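Local atomic coordinates of polar amino acid ABC uptake transporter substrate binding protein (Streptococcus thermophilus LMG 18311, PDB entry 3HV1), a protein that probably binds a polar amino acid outside the cell membrane and delivers it to an ABC transporter for uptake. Residues L83-Y88 with F211-R216; I23-D28 with V62-I67. All coordinates share one frame; numbering follows the deposited sequence.

Contact 1 (L83-Y88 with F211-R216); sequences LIWNGY and FAVGAR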
ATOM      1  N   LEU A  83     -10.943  -8.840 -16.507  1.00 20.54           N
ATOM      2  CA  LEU A  83     -10.570  -8.638 -15.117  1.00 20.62           C
ATOM      3  C   LEU A  83     -10.815  -9.885 -14.299  1.00 19.74           C
ATOM      4  O   LEU A  83     -11.740 -10.636 -14.572  1.00 22.69           O
ATOM      5  CB  LEU A  83     -11.407  -7.519 -14.494  1.00 21.48           C
ATOM      6  CG  LEU A  83     -11.344  -6.097 -15.040  1.00 19.28           C
ATOM      7  CD1 LEU A  83     -12.425  -5.257 -14.365  1.00 18.85           C
ATOM      8  CD2 LEU A  83      -9.974  -5.519 -14.793  1.00 18.82           C
ATOM      9  N   ILE A  84      -9.966 -10.087 -13.299  1.00 20.65           N
ATOM     10  CA  ILE A  84     -10.092 -11.192 -12.365  1.00 19.61           C
ATOM     11  C   ILE A  84     -10.546 -10.459 -11.093  1.00 19.59           C
ATOM     12  O   ILE A  84      -9.765  -9.733 -10.480  1.00 18.66           O
ATOM     13  CB  ILE A  84      -8.733 -11.866 -12.100  1.00 18.58           C
ATOM     14  CG1 ILE A  84      -8.188 -12.476 -13.395  1.00 17.44           C
ATOM     15  CG2 ILE A  84      -8.883 -12.946 -11.044  1.00 21.17           C
ATOM     16  CD1 ILE A  84      -6.847 -13.171 -13.209  1.00 19.33           C
ATOM     17  N   TRP A  85     -11.804 -10.642 -10.718  1.00 19.50           N
ATOM     18  CA  TRP A  85     -12.365  -9.955  -9.562  1.00 18.41           C
ATOM     19  C   TRP A  85     -13.250 -10.949  -8.816  1.00 17.16           C
ATOM     20  O   TRP A  85     -14.397 -11.173  -9.197  1.00 18.59           O
ATOM     21  CB  TRP A  85     -13.192  -8.763 -10.055  1.00 16.97           C
ATOM     22  CG  TRP A  85     -13.535  -7.751  -8.993  1.00 16.78           C
ATOM     23  CD1 TRP A  85     -13.716  -7.989  -7.656  1.00 17.71           C
ATOM     24  CD2 TRP A  85     -13.763  -6.351  -9.185  1.00 18.05           C
ATOM     25  NE1 TRP A  85     -14.044  -6.823  -7.006  1.00 14.80           N
ATOM     26  CE2 TRP A  85     -14.080  -5.801  -7.917  1.00 17.79           C
ATOM     27  CE3 TRP A  85     -13.731  -5.502 -10.304  1.00 17.09           C
ATOM     28  CZ2 TRP A  85     -14.359  -4.443  -7.737  1.00 15.89           C
ATOM     29  CZ3 TRP A  85     -14.011  -4.148 -10.124  1.00 18.36           C
ATOM     30  CH2 TRP A  85     -14.322  -3.633  -8.844  1.00 17.14           C
ATOM     31  N   ASN A  86     -12.706 -11.552  -7.766  1.00 17.74           N
ATOM     32  CA  ASN A  86     -13.427 -12.556  -6.979  1.00 20.82           C
ATOM     33  C   ASN A  86     -12.523 -12.916  -5.795  1.00 22.75           C
ATOM     34  O   ASN A  86     -12.056 -14.049  -5.684  1.00 23.71           O
ATOM     35  CB  ASN A  86     -13.681 -13.800  -7.861  1.00 21.54           C
ATOM     36  CG  ASN A  86     -14.580 -14.838  -7.200  1.00 21.21           C
ATOM     37  OD1 ASN A  86     -15.686 -14.533  -6.749  1.00 23.82           O
ATOM     38  ND2 ASN A  86     -14.115 -16.078  -7.167  1.00 19.78           N
ATOM     39  N   GLY A  87     -12.270 -11.943  -4.923  1.00 21.29           N
ATOM     40  CA  GLY A  87     -11.402 -12.188  -3.785  1.00 20.98           C
ATOM     41  C   GLY A  87      -9.996 -12.520  -4.250  1.00 21.96           C
ATOM     42  O   GLY A  87      -9.328 -13.389  -3.692  1.00 21.55           O
ATOM     43  N   TYR A  88      -9.552 -11.825  -5.291  1.00 22.16           N
ATOM     44  CA  TYR A  88      -8.228 -12.022  -5.867  1.00 21.22           C
ATOM     45  C   TYR A  88      -7.228 -11.174  -5.078  1.00 22.59           C
ATOM     46  O   TYR A  88      -7.618 -10.231  -4.399  1.00 22.12           O
ATOM     47  CB  TYR A  88      -8.274 -11.582  -7.336  1.00 20.72           C
ATOM     48  CG  TYR A  88      -7.116 -12.026  -8.207  1.00 22.10           C
ATOM     49  CD1 TYR A  88      -6.700 -13.354  -8.231  1.00 24.56           C
ATOM     50  CD2 TYR A  88      -6.490 -11.126  -9.067  1.00 24.15           C
ATOM     51  CE1 TYR A  88      -5.685 -13.781  -9.102  1.00 24.15           C
ATOM     52  CE2 TYR A  88      -5.481 -11.541  -9.940  1.00 25.53           C
ATOM     53  CZ  TYR A  88      -5.087 -12.870  -9.950  1.00 24.70           C
ATOM     54  OH  TYR A  88      -4.117 -13.288 -10.832  1.00 28.40           O
ATOM     55  N   PHE A 211      -7.575  -8.007  -0.723  1.00 20.40           N
ATOM     56  CA  PHE A 211      -8.253  -8.269  -1.981  1.00 19.26           C
ATOM     57  C   PHE A 211      -8.074  -7.081  -2.915  1.00 19.76           C
ATOM     58  O   PHE A 211      -8.217  -5.930  -2.507  1.00 17.73           O
ATOM     59  CB  PHE A 211      -9.754  -8.512  -1.773  1.00 18.91           C
ATOM     60  CG  PHE A 211     -10.078  -9.762  -0.999  1.00 21.13           C
ATOM     61  CD1 PHE A 211      -9.245 -10.872  -1.055  1.00 24.41           C
ATOM     62  CD2 PHE A 211     -11.260  -9.851  -0.268  1.00 22.10           C
ATOM     63  CE1 PHE A 211      -9.579 -12.056  -0.400  1.00 23.79           C
ATOM     64  CE2 PHE A 211     -11.606 -11.034   0.391  1.00 23.94           C
ATOM     65  CZ  PHE A 211     -10.761 -12.139   0.321  1.00 21.49           C
ATOM     66  N   ALA A 212      -7.751  -7.372  -4.172  1.00 17.99           N
ATOM     67  CA  ALA A 212      -7.572  -6.339  -5.178  1.00 16.92           C
ATOM     68  C   ALA A 212      -8.004  -6.949  -6.505  1.00 16.25           C
ATOM     69  O   ALA A 212      -8.171  -8.163  -6.612  1.00 18.61           O
ATOM     70  CB  ALA A 212      -6.102  -5.881  -5.233  1.00 16.78           C
ATOM     71  N   VAL A 213      -8.195  -6.104  -7.509  1.00 18.04           N
ATOM     72  CA  VAL A 213      -8.634  -6.557  -8.830  1.00 16.50           C
ATOM     73  C   VAL A 213      -7.458  -6.660  -9.799  1.00 17.04           C
ATOM     74  O   VAL A 213      -6.624  -5.766  -9.849  1.00 16.37           O
ATOM     75  CB  VAL A 213      -9.663  -5.567  -9.420  1.00 15.59           C
ATOM     76  CG1 VAL A 213     -10.270  -6.133 -10.701  1.00 15.84           C
ATOM     77  CG2 VAL A 213     -10.754  -5.287  -8.395  1.00 16.86           C
ATOM     78  N   GLY A 214      -7.410  -7.746 -10.569  1.00 19.65           N
ATOM     79  CA  GLY A 214      -6.337  -7.935 -11.527  1.00 20.18           C
ATOM     80  C   GLY A 214      -6.792  -7.699 -12.960  1.00 19.83           C
ATOM     81  O   GLY A 214      -7.905  -8.058 -13.322  1.00 20.90           O
ATOM     82  N   ALA A 215      -5.933  -7.081 -13.766  1.00 20.79           N
ATOM     83  CA  ALA A 215      -6.235  -6.803 -15.170  1.00 21.23           C
ATOM     84  C   ALA A 215      -4.957  -6.971 -15.974  1.00 21.57           C
ATOM     85  O   ALA A 215      -3.867  -7.051 -15.405  1.00 22.46           O
ATOM     86  CB  ALA A 215      -6.750  -5.378 -15.331  1.00 23.74           C
ATOM     87  N   ARG A 216      -5.083  -7.033 -17.294  1.00 24.82           N
ATOM     88  CA  ARG A 216      -3.893  -7.163 -18.126  1.00 26.19           C
ATOM     89  C   ARG A 216      -2.992  -5.962 -17.831  1.00 27.43           C
ATOM     90  O   ARG A 216      -3.479  -4.856 -17.596  1.00 26.91           O
ATOM     91  CB  ARG A 216      -4.281  -7.219 -19.607  1.00 24.66           C
ATOM     92  CG  ARG A 216      -4.804  -8.596 -20.039  1.00 27.37           C
ATOM     93  CD  ARG A 216      -5.203  -8.616 -21.506  1.00 25.86           C
ATOM     94  NE  ARG A 216      -6.373  -7.787 -21.770  1.00 25.33           N
ATOM     95  CZ  ARG A 216      -7.632  -8.174 -21.578  1.00 23.02           C
ATOM     96  NH1 ARG A 216      -7.900  -9.390 -21.120  1.00 22.98           N
ATOM     97  NH2 ARG A 216      -8.623  -7.338 -21.841  1.00 23.44           N
TER
HETATM   98  O   HOH W   1     -10.893  -9.533  -6.228  1.00 19.56           O
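W85 has CG anti to its backbone N (chi1 -165°), and V213 sets CG1 anti to its own N with CG2 beside it; these torsions bring a valine methyl over the indole. V213 CG2 sits over one face of the W85 six-membered ring, 3.4 Å from the centroid, a CH-pi contact, while CG1 leans on W85 CE3 at 3.5 Å. The end of L83 bends over to A215, CD2 resting closely on A215 CB. Two nearly straight antiparallel backbone bonds hold this end: I84 N to G214 O at 2.9 Å and G214 N to I84 O at 3.1 Å. G214 lets the Y88 ring lie close, the ring edge passing the glycine backbone with Y88 CD2 3.8 Å from G214 N; one face of that ring takes I84 CG2. Beyond, the chains part, and a water bridges them, accepting from Y88 N at 2.8 Å and donating to A212 O at 3.1 Å. They rejoin where A212 N binds Y88 O; there G87, in a positive-phi conformation that favours glycine, packs its CA over the F211 face, 3.8 Å from the centroid. The Y88 hydroxyl is hydrogen-bonded to E73. The late strand 209-215 is here added antiparallel to the parallel strands of an alpha/beta lobe, as in family 3 solute-binding proteins. Helices 46-56 and 220-236 pack on L83 and W85; strand 22-27 lies on the far side of strand 83-84.

Contact 2 (I23-D28 with V62-I67); sequences IKIGFD and VEWQAI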
ATOM      1  N   ILE A  23     -17.608  -4.779 -20.331  1.00 22.49           N
ATOM      2  CA  ILE A  23     -16.353  -5.307 -19.833  1.00 20.11           C
ATOM      3  C   ILE A  23     -16.721  -6.669 -19.273  1.00 19.53           C
ATOM      4  O   ILE A  23     -17.806  -6.830 -18.724  1.00 20.01           O
ATOM      5  CB  ILE A  23     -15.760  -4.417 -18.731  1.00 22.71           C
ATOM      6  CG1 ILE A  23     -14.360  -4.915 -18.376  1.00 23.34           C
ATOM      7  CG2 ILE A  23     -16.688  -4.417 -17.503  1.00 20.84           C
ATOM      8  CD1 ILE A  23     -13.448  -3.835 -17.817  1.00 24.24           C
ATOM      9  N   LYS A  24     -15.839  -7.651 -19.428  1.00 20.56           N
ATOM     10  CA  LYS A  24     -16.114  -9.001 -18.940  1.00 20.65           C
ATOM     11  C   LYS A  24     -15.227  -9.318 -17.745  1.00 19.25           C
ATOM     12  O   LYS A  24     -14.020  -9.100 -17.779  1.00 20.52           O
ATOM     13  CB  LYS A  24     -15.891 -10.036 -20.061  1.00 24.65           C
ATOM     14  CG  LYS A  24     -16.199 -11.478 -19.647  1.00 31.01           C
ATOM     15  CD  LYS A  24     -16.185 -12.468 -20.831  1.00 34.21           C
ATOM     16  CE  LYS A  24     -17.429 -12.335 -21.698  1.00 37.34           C
ATOM     17  NZ  LYS A  24     -17.599 -13.457 -22.672  1.00 38.86           N
ATOM     18  N   ILE A  25     -15.840  -9.831 -16.686  1.00 20.44           N
ATOM     19  CA  ILE A  25     -15.113 -10.159 -15.471  1.00 18.87           C
ATOM     20  C   ILE A  25     -15.259 -11.629 -15.118  1.00 19.51           C
ATOM     21  O   ILE A  25     -16.368 -12.174 -15.098  1.00 22.39           O
ATOM     22  CB  ILE A  25     -15.617  -9.296 -14.288  1.00 18.42           C
ATOM     23  CG1 ILE A  25     -15.542  -7.813 -14.685  1.00 18.36           C
ATOM     24  CG2 ILE A  25     -14.779  -9.582 -13.037  1.00 14.84           C
ATOM     25  CD1 ILE A  25     -16.009  -6.850 -13.601  1.00 17.39           C
ATOM     26  N   GLY A  26     -14.128 -12.270 -14.851  1.00 19.95           N
ATOM     27  CA  GLY A  26     -14.141 -13.676 -14.507  1.00 20.98           C
ATOM     28  C   GLY A  26     -14.138 -13.895 -13.010  1.00 21.10           C
ATOM     29  O   GLY A  26     -13.477 -13.165 -12.273  1.00 21.21           O
ATOM     30  N   PHE A  27     -14.867 -14.909 -12.565  1.00 20.42           N
ATOM     31  CA  PHE A  27     -14.943 -15.224 -11.144  1.00 23.12           C
ATOM     32  C   PHE A  27     -15.153 -16.711 -10.923  1.00 23.70           C
ATOM     33  O   PHE A  27     -15.574 -17.427 -11.824  1.00 23.93           O
ATOM     34  CB  PHE A  27     -16.097 -14.453 -10.496  1.00 20.35           C
ATOM     35  CG  PHE A  27     -17.465 -14.948 -10.895  1.00 22.81           C
ATOM     36  CD1 PHE A  27     -18.276 -15.605  -9.975  1.00 20.07           C
ATOM     37  CD2 PHE A  27     -17.938 -14.764 -12.190  1.00 21.42           C
ATOM     38  CE1 PHE A  27     -19.535 -16.070 -10.337  1.00 21.17           C
ATOM     39  CE2 PHE A  27     -19.191 -15.224 -12.562  1.00 21.07           C
ATOM     40  CZ  PHE A  27     -19.993 -15.881 -11.633  1.00 21.56           C
ATOM     41  N   ASP A  28     -14.848 -17.155  -9.709  1.00 24.42           N
ATOM     42  CA  ASP A  28     -15.024 -18.545  -9.307  1.00 24.38           C
ATOM     43  C   ASP A  28     -16.462 -18.641  -8.785  1.00 24.50           C
ATOM     44  O   ASP A  28     -16.775 -18.087  -7.734  1.00 23.68           O
ATOM     45  CB  ASP A  28     -14.024 -18.869  -8.191  1.00 25.47           C
ATOM     46  CG  ASP A  28     -14.148 -20.292  -7.677  1.00 28.57           C
ATOM     47  OD1 ASP A  28     -15.226 -20.900  -7.830  1.00 25.80           O
ATOM     48  OD2 ASP A  28     -13.160 -20.788  -7.094  1.00 30.64           O
ATOM     49  N   VAL A  62     -21.474  -4.933 -17.037  1.00 20.37           N
ATOM     50  CA  VAL A  62     -20.544  -5.997 -16.709  1.00 19.90           C
ATOM     51  C   VAL A  62     -21.063  -7.367 -17.131  1.00 20.78           C
ATOM     52  O   VAL A  62     -22.198  -7.749 -16.819  1.00 21.51           O
ATOM     53  CB  VAL A  62     -20.253  -6.030 -15.190  1.00 20.47           C
ATOM     54  CG1 VAL A  62     -19.206  -7.107 -14.875  1.00 18.66           C
ATOM     55  CG2 VAL A  62     -19.764  -4.661 -14.732  1.00 17.49           C
ATOM     56  N   GLU A  63     -20.229  -8.086 -17.872  1.00 21.69           N
ATOM     57  CA  GLU A  63     -20.552  -9.436 -18.314  1.00 23.88           C
ATOM     58  C   GLU A  63     -19.824 -10.351 -17.340  1.00 21.31           C
ATOM     59  O   GLU A  63     -18.601 -10.444 -17.377  1.00 20.74           O
ATOM     60  CB  GLU A  63     -20.028  -9.676 -19.734  1.00 29.37           C
ATOM     61  CG  GLU A  63     -20.089 -11.126 -20.174  1.00 39.09           C
ATOM     62  CD  GLU A  63     -21.476 -11.559 -20.586  1.00 44.17           C
ATOM     63  OE1 GLU A  63     -21.955 -11.076 -21.637  1.00 47.31           O
ATOM     64  OE2 GLU A  63     -22.089 -12.379 -19.862  1.00 48.21           O
ATOM     65  N   TRP A  64     -20.568 -11.009 -16.460  1.00 20.47           N
ATOM     66  CA  TRP A  64     -19.961 -11.896 -15.481  1.00 21.90           C
ATOM     67  C   TRP A  64     -19.750 -13.298 -16.042  1.00 23.93           C
ATOM     68  O   TRP A  64     -20.693 -13.960 -16.459  1.00 21.89           O
ATOM     69  CB  TRP A  64     -20.821 -11.938 -14.217  1.00 21.37           C
ATOM     70  CG  TRP A  64     -20.701 -10.664 -13.402  1.00 21.14           C
ATOM     71  CD1 TRP A  64     -21.574  -9.610 -13.370  1.00 20.55           C
ATOM     72  CD2 TRP A  64     -19.620 -10.317 -12.529  1.00 18.18           C
ATOM     73  NE1 TRP A  64     -21.100  -8.626 -12.519  1.00 16.57           N
ATOM     74  CE2 TRP A  64     -19.904  -9.037 -11.994  1.00 17.98           C
ATOM     75  CE3 TRP A  64     -18.437 -10.961 -12.150  1.00 18.03           C
ATOM     76  CZ2 TRP A  64     -19.043  -8.394 -11.099  1.00 17.05           C
ATOM     77  CZ3 TRP A  64     -17.578 -10.318 -11.257  1.00 19.26           C
ATOM     78  CH2 TRP A  64     -17.890  -9.046 -10.743  1.00 19.21           C
ATOM     79  N   GLN A  65     -18.500 -13.735 -16.041  1.00 24.23           N
ATOM     80  CA  GLN A  65     -18.145 -15.037 -16.579  1.00 25.54           C
ATOM     81  C   GLN A  65     -17.594 -15.994 -15.527  1.00 23.77           C
ATOM     82  O   GLN A  65     -16.514 -15.781 -14.989  1.00 23.93           O
ATOM     83  CB  GLN A  65     -17.114 -14.849 -17.692  1.00 27.51           C
ATOM     84  CG  GLN A  65     -16.686 -16.129 -18.382  1.00 33.84           C
ATOM     85  CD  GLN A  65     -17.807 -16.748 -19.179  1.00 36.27           C
ATOM     86  OE1 GLN A  65     -18.331 -16.140 -20.117  1.00 35.62           O
ATOM     87  NE2 GLN A  65     -18.191 -17.963 -18.810  1.00 39.09           N
ATOM     88  N   ALA A  66     -18.343 -17.048 -15.225  1.00 24.56           N
ATOM     89  CA  ALA A  66     -17.863 -18.035 -14.261  1.00 26.25           C
ATOM     90  C   ALA A  66     -16.735 -18.757 -14.989  1.00 26.36           C
ATOM     91  O   ALA A  66     -16.912 -19.182 -16.127  1.00 28.07           O
ATOM     92  CB  ALA A  66     -18.986 -19.014 -13.894  1.00 24.33           C
ATOM     93  N   ILE A  67     -15.577 -18.891 -14.353  1.00 26.77           N
ATOM     94  CA  ILE A  67     -14.449 -19.546 -15.005  1.00 28.36           C
ATOM     95  C   ILE A  67     -13.823 -20.652 -14.163  1.00 30.51           C
ATOM     96  O   ILE A  67     -14.121 -20.791 -12.980  1.00 29.96           O
ATOM     97  CB  ILE A  67     -13.322 -18.545 -15.312  1.00 25.21           C
ATOM     98  CG1 ILE A  67     -12.769 -17.977 -13.995  1.00 26.44           C
ATOM     99  CG2 ILE A  67     -13.838 -17.426 -16.204  1.00 26.63           C
ATOM    100  CD1 ILE A  67     -11.556 -17.071 -14.159  1.00 23.60           C
TER
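I23-F27 and V62-A66 run parallel in register, their axes 4.6 Å apart at closest and turned by -27°, with five backbone hydrogen bonds alternating from E63 N to I23 O through to I67 N to F27 O. On the face carrying I25, W64 and F27, the indole lies alongside I25: CB stands over the six-membered ring toward its rim, and I25 CG2 reaches W64 CZ3 at 3.4 Å. V62 CG1 also lies over the indole and presses on I25 CD1 at 3.5 Å, a tight pair. F27 places CG between its N and carbonyl carbon (chi1 71°), swinging the ring toward the 62-67 chain, with F27 CE2 3.3 Å from A66 N. W64 turns its edge to the F27 face in an offset edge-to-face pair, planes at 89° and centroids 5.8 Å apart. Strand 22-27, helix 46-56 and strand 61-66 form a beta-alpha-beta unit, as expected in the alpha/beta lobes of periplasmic-type binding proteins; the helix packs on V62 and W64, N52 accepting from W64 NE1. On the more open K24 face, the K24 chain lies beside E63, CE 3.3 Å from E63 CG. Q65, bent at chi2, curls forward over its own strand, NE2 donating to A66 O at 3.2 Å, while G26, lacking a side chain, lets I67 lie across it, I67 CG2 4.1 Å from G26 CA and CD1 near the place a side chain would fill.

Both segments of contact 2 precede those of contact 1 in the sequence, and the two centres lie about 11 Å apart in one mixed sheet. Strand 22-27 is the middle piece: it has strand 61-66 on one side and strand 83-84 on the other, and strand 83-84 in turn meets strand 209-215. Direct contacts join the two, including a probable hydrogen bond between L83 O and G26 N, 2.9 Å apart, and packing of W85 on I25. Helix 46-56 touches residues of both contacts. Together they build the core sheet of one lobe, the chain crossing to the other lobe before strand 209-215 returns, consistent with a two-lobed binding protein whose ligand probably lies between the lobes.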